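Long-range contact in nucleoprotein (Human coronavirus NL63, PDB 5EPW), which probably packages the viral RNA genome into a helical ribonucleocapsid, this chain being its C-terminal domain, which pairs with a second copy: residues K27-R32 / N57-K62. Numbering follows the deposited sequence.
Sequences KRVPTR and NGVDAK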
loop_
_atom_site.group_PDB
_atom_site.type_symbol
_atom_site.label_atom_id
_atom_site.label_comp_id
_atom_site.label_asym_id
_atom_site.label_seq_id
_atom_site.Cartn_x
_atom_site.Cartn_y
_atom_site.Cartn_z
ATOM N N LYS B 27 -2.262 10.314 1.776
ATOM C CA LYS B 27 -1.918 10.926 0.475
ATOM C C LYS B 27 -0.683 11.813 0.482
ATOM O O LYS B 27 -0.382 12.449 -0.550
ATOM C CB LYS B 27 -3.120 11.769 0.033
ATOM C CG LYS B 27 -4.342 10.940 -0.261
ATOM C CD LYS B 27 -4.196 9.838 -1.257
ATOM C CE LYS B 27 -5.503 9.290 -1.910
ATOM N NZ LYS B 27 -5.217 8.232 -2.891
ATOM N N ARG B 28 0.103 11.751 1.588
ATOM C CA ARG B 28 1.317 12.568 1.639
ATOM C C ARG B 28 2.464 11.976 0.863
ATOM O O ARG B 28 2.601 10.737 0.765
ATOM C CB ARG B 28 1.689 12.816 3.094
ATOM C CG ARG B 28 0.589 13.535 3.861
ATOM C CD ARG B 28 0.922 13.853 5.353
ATOM N NE ARG B 28 -0.263 14.424 5.961
ATOM C CZ ARG B 28 -0.567 14.341 7.230
ATOM N NH1 ARG B 28 0.149 13.689 8.155
ATOM N NH2 ARG B 28 -1.759 14.814 7.597
ATOM N N VAL B 29 3.326 12.827 0.318
ATOM C CA VAL B 29 4.456 12.421 -0.446
ATOM C C VAL B 29 5.661 13.133 0.185
ATOM O O VAL B 29 5.821 14.367 0.060
ATOM C CB VAL B 29 4.338 12.785 -1.956
ATOM C CG1 VAL B 29 5.616 12.425 -2.661
ATOM C CG2 VAL B 29 3.125 12.133 -2.572
ATOM N N PRO B 30 6.499 12.400 0.967
ATOM C CA PRO B 30 7.634 13.033 1.673
ATOM C C PRO B 30 8.806 13.388 0.744
ATOM O O PRO B 30 9.124 12.643 -0.173
ATOM C CB PRO B 30 8.015 11.961 2.700
ATOM C CG PRO B 30 7.760 10.725 1.914
ATOM C CD PRO B 30 6.430 10.953 1.235
ATOM N N THR B 31 9.495 14.500 1.099
ATOM C CA THR B 31 10.659 15.062 0.404
ATOM C C THR B 31 11.595 15.618 1.461
ATOM O O THR B 31 11.268 15.620 2.599
ATOM C CB THR B 31 10.248 16.210 -0.513
ATOM O OG1 THR B 31 9.699 17.229 0.263
ATOM C CG2 THR B 31 9.214 15.769 -1.545
ATOM N N ARG B 32 12.773 16.104 1.076
ATOM C CA ARG B 32 13.682 16.699 2.055
ATOM C C ARG B 32 13.036 17.854 2.795
ATOM O O ARG B 32 13.181 18.016 4.011
ATOM C CB ARG B 32 14.947 17.196 1.345
ATOM C CG ARG B 32 15.787 18.084 2.245
ATOM C CD ARG B 32 17.010 17.440 2.760
ATOM N NE ARG B 32 18.185 17.815 1.977
ATOM C CZ ARG B 32 19.269 17.042 1.850
ATOM N NH1 ARG B 32 19.332 15.851 2.447
ATOM N NH2 ARG B 32 20.296 17.449 1.097
ATOM N N ASN B 57 15.013 12.153 3.032
ATOM C CA ASN B 57 14.797 12.603 1.643
ATOM C C ASN B 57 13.479 12.071 1.017
ATOM O O ASN B 57 13.046 12.538 0.005
ATOM C CB ASN B 57 15.982 12.251 0.779
ATOM C CG ASN B 57 17.206 13.046 1.176
ATOM O OD1 ASN B 57 17.168 14.269 1.116
ATOM N ND2 ASN B 57 18.224 12.382 1.689
ATOM N N GLY B 58 12.802 11.154 1.743
ATOM C CA GLY B 58 11.541 10.610 1.227
ATOM C C GLY B 58 11.683 10.078 -0.187
ATOM O O GLY B 58 12.648 9.286 -0.526
ATOM N N VAL B 59 10.679 10.360 -1.042
ATOM C CA VAL B 59 10.704 9.888 -2.442
ATOM C C VAL B 59 11.857 10.444 -3.291
ATOM O O VAL B 59 12.116 9.933 -4.357
ATOM C CB VAL B 59 9.346 10.085 -3.122
ATOM C CG1 VAL B 59 8.201 9.392 -2.305
ATOM C CG2 VAL B 59 9.082 11.561 -3.448
ATOM N N ASP B 60 12.517 11.472 -2.793
ATOM C CA ASP B 60 13.696 12.039 -3.485
ATOM C C ASP B 60 14.970 11.357 -3.117
ATOM O O ASP B 60 16.096 11.659 -3.673
ATOM C CB ASP B 60 13.724 13.530 -3.260
ATOM C CG ASP B 60 12.571 14.250 -3.991
ATOM O OD1 ASP B 60 11.909 13.685 -4.865
ATOM O OD2 ASP B 60 12.291 15.308 -3.521
ATOM N N ALA B 61 14.937 10.410 -2.196
ATOM C CA ALA B 61 16.138 9.591 -1.904
ATOM C C ALA B 61 16.517 8.831 -3.176
ATOM O O ALA B 61 15.630 8.323 -3.885
ATOM C CB ALA B 61 15.873 8.632 -0.810
ATOM N N LYS B 62 17.856 8.738 -3.477
ATOM C CA LYS B 62 18.213 8.184 -4.743
ATOM C C LYS B 62 17.908 6.688 -4.843
ATOM O O LYS B 62 17.715 6.142 -5.964
ATOM C CB LYS B 62 19.713 8.418 -5.097
ATOM C CG LYS B 62 19.969 9.952 -5.311
ATOM C CD LYS B 62 19.358 10.351 -6.652
ATOM C CE LYS B 62 19.948 11.691 -7.063
ATOM N NZ LYS B 62 19.858 12.715 -5.976
HETATM O O HOH W 1 13.759 16.431 -1.645
#
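At the C-terminal end of helix 52-57 the chain turns at G58, and the extended loop 27-32 runs past that turn, so close that the carbonyl of P30 and the CA of T31 meet its backbone directly. The tight part centres on P30 O. V59 N donates to P30 O over 2.9 Å, approaching from above the carbonyl plane, and G58 CA adds a CA-H...O contact to the same oxygen. A second such contact, T31 CA to N57 O at 3.5 Å, joins the loop to the helix end, where N57 O also accepts from D60 N. Glycine suits position 58 twice over: its phi is positive, and a beta carbon there would collide with P30 O. Proline, an apolar ring without an N-H, lays CG 3.8 Å from G58 CA while packing on V36 and C39. Branched valines fill the apolar corner beside it, V29 CG1 meeting V59 CG2 at 3.7 Å, the side chains crossing nearly at right angles; A75 of the second subunit packs on P30 and V59. Toward solvent the fit loosens. D60 lies alongside T31, OD2 beside the methyl CG2, its carboxylate suited to hold a water that donates to D60 OD2 at 2.6 Å and accepts from R32 N. R32, bent at chi2 and chi3, brings NH1 3.0 Å from N57 OD1 at an angle too poor for a hydrogen bond. The one direct hydrogen bond, backed by two CA-H...O contacts and apolar packing, thus ties loop to helix end, while guanidinium and amide offer at most a probably weak charge-dipole attraction.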